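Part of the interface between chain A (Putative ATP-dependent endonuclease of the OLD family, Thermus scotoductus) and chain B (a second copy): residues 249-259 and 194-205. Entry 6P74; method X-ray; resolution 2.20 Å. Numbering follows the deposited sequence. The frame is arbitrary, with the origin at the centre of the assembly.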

# COMPACT_ATOMS: atom_id res chain seq x y z
N LEU A 249 10.52 -13.43 -11.81
CA LEU A 249 9.18 -12.86 -11.91
C LEU A 249 8.44 -13.41 -13.12
O LEU A 249 7.24 -13.73 -13.04
N GLY A 250 9.13 -13.51 -14.27
CA GLY A 250 8.51 -14.09 -15.45
C GLY A 250 8.10 -15.54 -15.24
O GLY A 250 7.03 -15.96 -15.69
N ILE A 251 8.93 -16.31 -14.54
CA ILE A 251 8.60 -17.70 -14.26
C ILE A 251 7.33 -17.77 -13.41
O ILE A 251 6.45 -18.60 -13.66
N GLN A 252 7.22 -16.90 -12.40
CA GLN A 252 6.05 -16.94 -11.54
C GLN A 252 4.80 -16.52 -12.27
O GLN A 252 3.71 -17.02 -11.98
N SER A 253 4.93 -15.59 -13.23
CA SER A 253 3.80 -15.22 -14.08
C SER A 253 3.40 -16.38 -14.97
O SER A 253 2.20 -16.61 -15.21
N ALA A 254 4.39 -17.10 -15.51
CA ALA A 254 4.10 -18.26 -16.33
C ALA A 254 3.39 -19.34 -15.52
O ALA A 254 2.48 -20.00 -16.02
N ILE A 255 3.79 -19.53 -14.26
CA ILE A 255 3.11 -20.53 -13.44
C ILE A 255 1.67 -20.14 -13.17
O ILE A 255 0.78 -21.00 -13.07
N VAL A 256 1.39 -18.84 -13.07
CA VAL A 256 0.01 -18.42 -12.86
C VAL A 256 -0.84 -18.79 -14.07
O VAL A 256 -1.95 -19.30 -13.93
N VAL A 257 -0.32 -18.55 -15.28
CA VAL A 257 -1.05 -18.95 -16.48
C VAL A 257 -1.31 -20.44 -16.45
O VAL A 257 -2.42 -20.90 -16.75
N GLY A 258 -0.31 -21.22 -16.04
CA GLY A 258 -0.50 -22.66 -15.95
C GLY A 258 -1.58 -23.04 -14.96
O GLY A 258 -2.34 -23.99 -15.18
N ILE A 259 -1.68 -22.30 -13.85
CA ILE A 259 -2.74 -22.59 -12.88
C ILE A 259 -4.10 -22.37 -13.51
O ILE A 259 -5.01 -23.20 -13.40
N LYS B 194 1.34 -31.56 -14.15
CA LYS B 194 1.85 -31.56 -15.52
C LYS B 194 1.18 -30.47 -16.36
O LYS B 194 1.83 -29.83 -17.19
N THR B 195 -0.11 -30.23 -16.15
CA THR B 195 -0.76 -29.15 -16.87
C THR B 195 -0.11 -27.82 -16.51
O THR B 195 0.25 -27.04 -17.40
N ILE B 196 0.08 -27.55 -15.22
CA ILE B 196 0.73 -26.32 -14.79
C ILE B 196 2.12 -26.19 -15.42
O ILE B 196 2.43 -25.20 -16.10
N ALA B 197 2.97 -27.20 -15.21
CA ALA B 197 4.36 -27.09 -15.61
C ALA B 197 4.51 -27.00 -17.12
O ALA B 197 5.34 -26.24 -17.63
N GLU B 198 3.74 -27.80 -17.87
CA GLU B 198 3.85 -27.74 -19.32
C GLU B 198 3.38 -26.39 -19.83
O GLU B 198 3.98 -25.82 -20.74
N THR B 199 2.29 -25.86 -19.26
CA THR B 199 1.79 -24.58 -19.72
C THR B 199 2.78 -23.46 -19.41
O THR B 199 3.14 -22.68 -20.29
N ALA B 200 3.24 -23.40 -18.15
CA ALA B 200 4.27 -22.42 -17.80
C ALA B 200 5.48 -22.50 -18.73
O ALA B 200 6.03 -21.47 -19.12
N LYS B 201 5.90 -23.71 -19.09
CA LYS B 201 7.09 -23.83 -19.93
C LYS B 201 6.81 -23.31 -21.33
O LYS B 201 7.69 -22.70 -21.96
N GLN B 202 5.60 -23.54 -21.84
CA GLN B 202 5.22 -22.98 -23.13
C GLN B 202 5.18 -21.45 -23.07
O GLN B 202 5.67 -20.77 -23.98
N MET B 203 4.60 -20.88 -22.01
CA MET B 203 4.63 -19.43 -21.87
C MET B 203 6.07 -18.92 -21.83
O MET B 203 6.36 -17.85 -22.36
N LEU B 204 6.97 -19.66 -21.19
CA LEU B 204 8.36 -19.23 -21.09
C LEU B 204 9.09 -19.41 -22.40
O LEU B 204 10.02 -18.65 -22.70
N GLY B 205 8.66 -20.39 -23.19
CA GLY B 205 9.30 -20.64 -24.46
C GLY B 205 9.19 -19.47 -25.42
O GLY B 205 10.07 -19.27 -26.26

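Two helices, one from each copy, pack closely, with their axes 7.4 Å apart at nearest approach and an angle of 131° between their directions. Small residues permit this. G258(A) sits over I196(B), with CA atoms 4.0 Å apart. A CB on G258(A) would clash with the backbone O of I196(B). The bare CA lets T199(B) come close as well: its CG2 lies 3.5 Å from G258(A) CA. T199(B) is in the m rotamer, and its OG1 donates a hydrogen bond to T195(B) O at 2.9 Å. The hydroxyl is thus satisfied within its own helix, while the methyl faces chain A.

A254(A) and A200(B) point toward the opposing helix, CB to CB 3.9 Å. A200(B) CA also makes a CA-H...O contact to A254(A) O, 3.5 Å.

L204(B), m,t, starts sideways but its end comes nearer. Its CG is 3.8 Å from A254(A) CB, and its CD1 is 3.8 Å from CG1 of I251(A), also m,t. I196(B), again m,t, sets CG2 4.1 Å from I255(A) CG2 and CD1 4.0 Å from I259(A) CG1. M203(B) is m,m,p; its CB points toward chain A but its end leads away. Its SD still lies 3.8 Å from CG1 of V257(A), a t rotamer. No hydrogen bond crosses between the stretches.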

# COMPACT_ATOMS: atom_id res chain seq x y z
CB LEU A 249 9.26 -11.34 -11.98
CG LEU A 249 9.71 -10.66 -10.68
CD1 LEU A 249 10.10 -9.20 -10.95
CD2 LEU A 249 8.63 -10.76 -9.60
CB ILE A 251 9.78 -18.40 -13.56
CG1 ILE A 251 10.94 -18.58 -14.54
CG2 ILE A 251 9.35 -19.74 -12.97
CD1 ILE A 251 12.14 -19.23 -13.89
CB GLN A 252 6.27 -16.07 -10.31
CG GLN A 252 7.04 -16.79 -9.22
CD GLN A 252 7.56 -15.86 -8.15
OE1 GLN A 252 7.42 -14.64 -8.25
NE2 GLN A 252 8.18 -16.43 -7.11
CB SER A 253 4.15 -14.01 -14.94
OG SER A 253 4.25 -12.87 -14.15
CB ALA A 254 5.40 -18.79 -16.95
CB ILE A 255 3.91 -20.76 -12.15
CG1 ILE A 255 5.21 -21.50 -12.46
CG2 ILE A 255 3.05 -21.52 -11.11
CD1 ILE A 255 6.05 -21.74 -11.25
CB VAL A 256 -0.03 -16.91 -12.55
CG1 VAL A 256 -1.44 -16.36 -12.68
CG2 VAL A 256 0.49 -16.67 -11.15
CB VAL A 257 -0.29 -18.52 -17.76
CG1 VAL A 257 -1.06 -18.94 -19.02
CG2 VAL A 257 -0.03 -17.01 -17.77
CB ILE A 259 -2.56 -21.76 -11.59
CG1 ILE A 259 -1.43 -22.32 -10.73
CG2 ILE A 259 -3.85 -21.79 -10.75
CD1 ILE A 259 -0.83 -21.28 -9.84
CB LYS B 194 1.65 -32.95 -16.15
CG LYS B 194 2.05 -33.10 -17.62
CD LYS B 194 1.79 -34.56 -18.09
CE LYS B 194 2.22 -34.82 -19.54
NZ LYS B 194 1.91 -36.22 -20.01
CB THR B 195 -2.25 -29.14 -16.56
OG1 THR B 195 -2.85 -30.29 -17.16
CG2 THR B 195 -2.92 -27.83 -17.07
CB ILE B 196 0.80 -26.24 -13.26
CG1 ILE B 196 -0.60 -26.28 -12.66
CG2 ILE B 196 1.55 -24.98 -12.81
CD1 ILE B 196 -0.63 -26.18 -11.13
CB ALA B 197 5.16 -28.29 -15.07
CB GLU B 198 3.06 -28.87 -19.97
CG GLU B 198 3.65 -30.27 -19.79
CD GLU B 198 5.05 -30.43 -20.39
OE1 GLU B 198 5.17 -30.96 -21.52
OE2 GLU B 198 6.03 -30.03 -19.72
CB THR B 199 0.42 -24.30 -19.08
OG1 THR B 199 -0.52 -25.26 -19.55
CG2 THR B 199 -0.07 -22.91 -19.42
CB ALA B 200 4.70 -22.62 -16.35
CB LYS B 201 7.59 -25.27 -19.99
CG LYS B 201 8.47 -25.66 -18.81
CD LYS B 201 9.06 -27.04 -19.04
CE LYS B 201 9.79 -27.56 -17.81
NZ LYS B 201 10.40 -28.89 -18.08
CB GLN B 202 3.88 -23.57 -23.56
CG GLN B 202 3.37 -23.06 -24.90
CD GLN B 202 1.95 -23.50 -25.18
OE1 GLN B 202 1.26 -24.04 -24.31
NE2 GLN B 202 1.48 -23.25 -26.40
CB MET B 203 3.89 -18.98 -20.60
CG MET B 203 2.44 -19.39 -20.50
SD MET B 203 1.40 -19.00 -21.93
CE MET B 203 1.64 -20.44 -22.94
CB LEU B 204 9.10 -19.99 -19.98
CG LEU B 204 8.71 -19.55 -18.56
CD1 LEU B 204 9.46 -20.36 -17.52
CD2 LEU B 204 8.93 -18.05 -18.36